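Local atomic coordinates of cellulase CEL9M (Clostridium cellulolyticum, PDB entry 1IA6), a protein that probably hydrolyses internal beta-1,4-glucosidic linkages in cellulose and related beta-glucans as a family 9 glycoside hydrolase. Residues 155-160 against 213-218. Residues are numbered along the deposited sequence; the frame is centred on the assembly and turned at random.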
ATOM      1  N   LEU A 155      -8.504  -9.154   7.266  1.00  6.28           N
ATOM      2  CA  LEU A 155      -7.807 -10.366   7.671  1.00  6.97           C
ATOM      3  C   LEU A 155      -7.058 -10.997   6.505  1.00  6.59           C
ATOM      4  O   LEU A 155      -5.943 -11.490   6.674  1.00  8.08           O
ATOM      5  CB  LEU A 155      -8.806 -11.375   8.253  1.00  7.37           C
ATOM      6  CG  LEU A 155      -9.381 -11.012   9.624  1.00  9.13           C
ATOM      7  CD1 LEU A 155     -10.533 -11.947   9.982  1.00 10.14           C
ATOM      8  CD2 LEU A 155      -8.274 -11.096  10.665  1.00 11.05           C
ATOM      9  N   SER A 156      -7.664 -10.966   5.321  1.00  5.67           N
ATOM     10  CA  SER A 156      -7.049 -11.555   4.141  1.00  6.29           C
ATOM     11  C   SER A 156      -5.850 -10.764   3.641  1.00  7.01           C
ATOM     12  O   SER A 156      -4.843 -11.352   3.258  1.00  6.14           O
ATOM     13  CB  SER A 156      -8.080 -11.706   3.016  1.00  6.24           C
ATOM     14  OG  SER A 156      -9.065 -12.661   3.373  1.00  6.42           O
ATOM     15  N   GLU A 157      -5.944  -9.439   3.638  1.00  6.48           N
ATOM     16  CA  GLU A 157      -4.809  -8.649   3.183  1.00  6.64           C
ATOM     17  C   GLU A 157      -3.642  -8.821   4.152  1.00  6.77           C
ATOM     18  O   GLU A 157      -2.485  -8.879   3.737  1.00  6.75           O
ATOM     19  CB  GLU A 157      -5.180  -7.169   3.056  1.00  7.10           C
ATOM     20  CG  GLU A 157      -6.056  -6.852   1.843  1.00  7.82           C
ATOM     21  CD  GLU A 157      -5.489  -7.397   0.542  1.00  8.68           C
ATOM     22  OE1 GLU A 157      -4.259  -7.336   0.348  1.00  9.84           O
ATOM     23  OE2 GLU A 157      -6.277  -7.879  -0.298  1.00  9.59           O
ATOM     24  N   THR A 158      -3.951  -8.912   5.441  1.00  7.07           N
ATOM     25  CA  THR A 158      -2.919  -9.088   6.457  1.00  5.92           C
ATOM     26  C   THR A 158      -2.299 -10.471   6.280  1.00  7.20           C
ATOM     27  O   THR A 158      -1.087 -10.637   6.382  1.00  6.93           O
ATOM     28  CB  THR A 158      -3.512  -8.942   7.875  1.00  8.26           C
ATOM     29  OG1 THR A 158      -4.171  -7.674   7.975  1.00  7.42           O
ATOM     30  CG2 THR A 158      -2.416  -9.009   8.929  1.00  7.74           C
ATOM     31  N   SER A 159      -3.139 -11.461   5.995  1.00  6.43           N
ATOM     32  CA  SER A 159      -2.663 -12.822   5.771  1.00  7.84           C
ATOM     33  C   SER A 159      -1.697 -12.837   4.585  1.00  6.29           C
ATOM     34  O   SER A 159      -0.618 -13.430   4.655  1.00  7.60           O
ATOM     35  CB  SER A 159      -3.847 -13.754   5.491  1.00  7.88           C
ATOM     36  OG  SER A 159      -3.414 -15.069   5.173  1.00 10.52           O
ATOM     37  N   ALA A 160      -2.084 -12.179   3.495  1.00  6.73           N
ATOM     38  CA  ALA A 160      -1.245 -12.137   2.301  1.00  5.21           C
ATOM     39  C   ALA A 160       0.086 -11.464   2.602  1.00  5.38           C
ATOM     40  O   ALA A 160       1.131 -11.916   2.145  1.00  5.21           O
ATOM     41  CB  ALA A 160      -1.965 -11.399   1.169  1.00  5.55           C
ATOM     42  N   LEU A 213     -10.090 -12.599  -0.074  1.00  7.34           N
ATOM     43  CA  LEU A 213      -9.972 -14.006   0.296  1.00  8.86           C
ATOM     44  C   LEU A 213      -9.269 -14.797  -0.804  1.00  9.30           C
ATOM     45  O   LEU A 213      -8.400 -15.624  -0.526  1.00  8.74           O
ATOM     46  CB  LEU A 213     -11.354 -14.616   0.548  1.00  8.62           C
ATOM     47  CG  LEU A 213     -12.004 -14.320   1.901  1.00  9.72           C
ATOM     48  CD1 LEU A 213     -13.445 -14.809   1.886  1.00 11.35           C
ATOM     49  CD2 LEU A 213     -11.221 -15.006   3.014  1.00 10.90           C
ATOM     50  N   ALA A 214      -9.652 -14.542  -2.052  1.00  8.38           N
ATOM     51  CA  ALA A 214      -9.062 -15.236  -3.195  1.00  9.45           C
ATOM     52  C   ALA A 214      -7.577 -14.909  -3.282  1.00  8.42           C
ATOM     53  O   ALA A 214      -6.743 -15.791  -3.470  1.00  8.64           O
ATOM     54  CB  ALA A 214      -9.766 -14.820  -4.477  1.00 10.04           C
ATOM     55  N   TRP A 215      -7.262 -13.627  -3.149  1.00  8.69           N
ATOM     56  CA  TRP A 215      -5.886 -13.142  -3.186  1.00  7.14           C
ATOM     57  C   TRP A 215      -5.035 -13.813  -2.099  1.00  7.70           C
ATOM     58  O   TRP A 215      -3.957 -14.339  -2.384  1.00  8.21           O
ATOM     59  CB  TRP A 215      -5.918 -11.613  -3.023  1.00  9.29           C
ATOM     60  CG  TRP A 215      -4.631 -10.921  -2.684  1.00  7.09           C
ATOM     61  CD1 TRP A 215      -4.310 -10.337  -1.487  1.00  9.62           C
ATOM     62  CD2 TRP A 215      -3.543 -10.625  -3.574  1.00  9.59           C
ATOM     63  NE1 TRP A 215      -3.102  -9.690  -1.581  1.00  8.65           N
ATOM     64  CE2 TRP A 215      -2.609  -9.851  -2.848  1.00  8.64           C
ATOM     65  CE3 TRP A 215      -3.271 -10.936  -4.913  1.00  9.26           C
ATOM     66  CZ2 TRP A 215      -1.420  -9.382  -3.418  1.00  9.33           C
ATOM     67  CZ3 TRP A 215      -2.086 -10.467  -5.480  1.00  9.36           C
ATOM     68  CH2 TRP A 215      -1.177  -9.697  -4.730  1.00  8.61           C
ATOM     69  N   ALA A 216      -5.524 -13.808  -0.862  1.00  7.04           N
ATOM     70  CA  ALA A 216      -4.794 -14.424   0.243  1.00  9.00           C
ATOM     71  C   ALA A 216      -4.614 -15.920   0.004  1.00  8.07           C
ATOM     72  O   ALA A 216      -3.569 -16.487   0.321  1.00  9.51           O
ATOM     73  CB  ALA A 216      -5.537 -14.190   1.556  1.00  7.37           C
ATOM     74  N   ALA A 217      -5.638 -16.548  -0.565  1.00  8.42           N
ATOM     75  CA  ALA A 217      -5.602 -17.975  -0.850  1.00  8.44           C
ATOM     76  C   ALA A 217      -4.529 -18.333  -1.877  1.00  9.13           C
ATOM     77  O   ALA A 217      -3.856 -19.353  -1.738  1.00  9.73           O
ATOM     78  CB  ALA A 217      -6.977 -18.444  -1.337  1.00  7.53           C
ATOM     79  N   THR A 218      -4.354 -17.500  -2.903  1.00  8.97           N
ATOM     80  CA  THR A 218      -3.343 -17.804  -3.912  1.00  8.73           C
ATOM     81  C   THR A 218      -1.939 -17.775  -3.310  1.00  9.15           C
ATOM     82  O   THR A 218      -1.074 -18.550  -3.714  1.00  9.12           O
ATOM     83  CB  THR A 218      -3.392 -16.837  -5.127  1.00  8.43           C
ATOM     84  OG1 THR A 218      -3.014 -15.517  -4.725  1.00 10.26           O
ATOM     85  CG2 THR A 218      -4.794 -16.810  -5.734  1.00  8.38           C
TER
HETATM   86  O   HOH W   1      -2.005 -15.311   2.553  1.00 13.95           O
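Ser159 OG has two polar partners: it accepts a 3.0 Å bond from a water lying between the helices and is also hydrogen-bonded to Ala184 O of helix 174-193. The same water donates to Ala216 O, likewise at 3.0 Å, bridging the two helices. Their segment axes run nearly parallel, 21° apart, and approach to 8.2 Å, a spacing that small residues permit. Ala160 and Ala216 bring their CA atoms to 4.7 Å. Ala216 CB sits 3.4 Å from Ser156 O. Ser156 OG, turned beside its own backbone N, meets Leu213 CD2 at 3.2 Å while hydrogen-bonding to Ser152 O. On the other flank, the pyrrole part of Trp215 receives Ala160 CB, 3.4 Å from NE1, and the carboxylate of Glu157, whose plane lies 22° from the ring's; Glu157 OE1 is 3.3 Å from Trp215 NE1. The bend at chi2 (-51°) places Glu157 CD beside the indole; the side chains cross at about a right angle. Glu157 OE2 lies close to OD1 of the calcium ligand Asp212. This near-parallel pairing belongs to the helical barrel of family 9. Ser156 is satisfied within its own helix, Ser159 by water and helix 174-193, while the two close acids may favour a proton on one or shared between them, an effect the nearby calcium could temper.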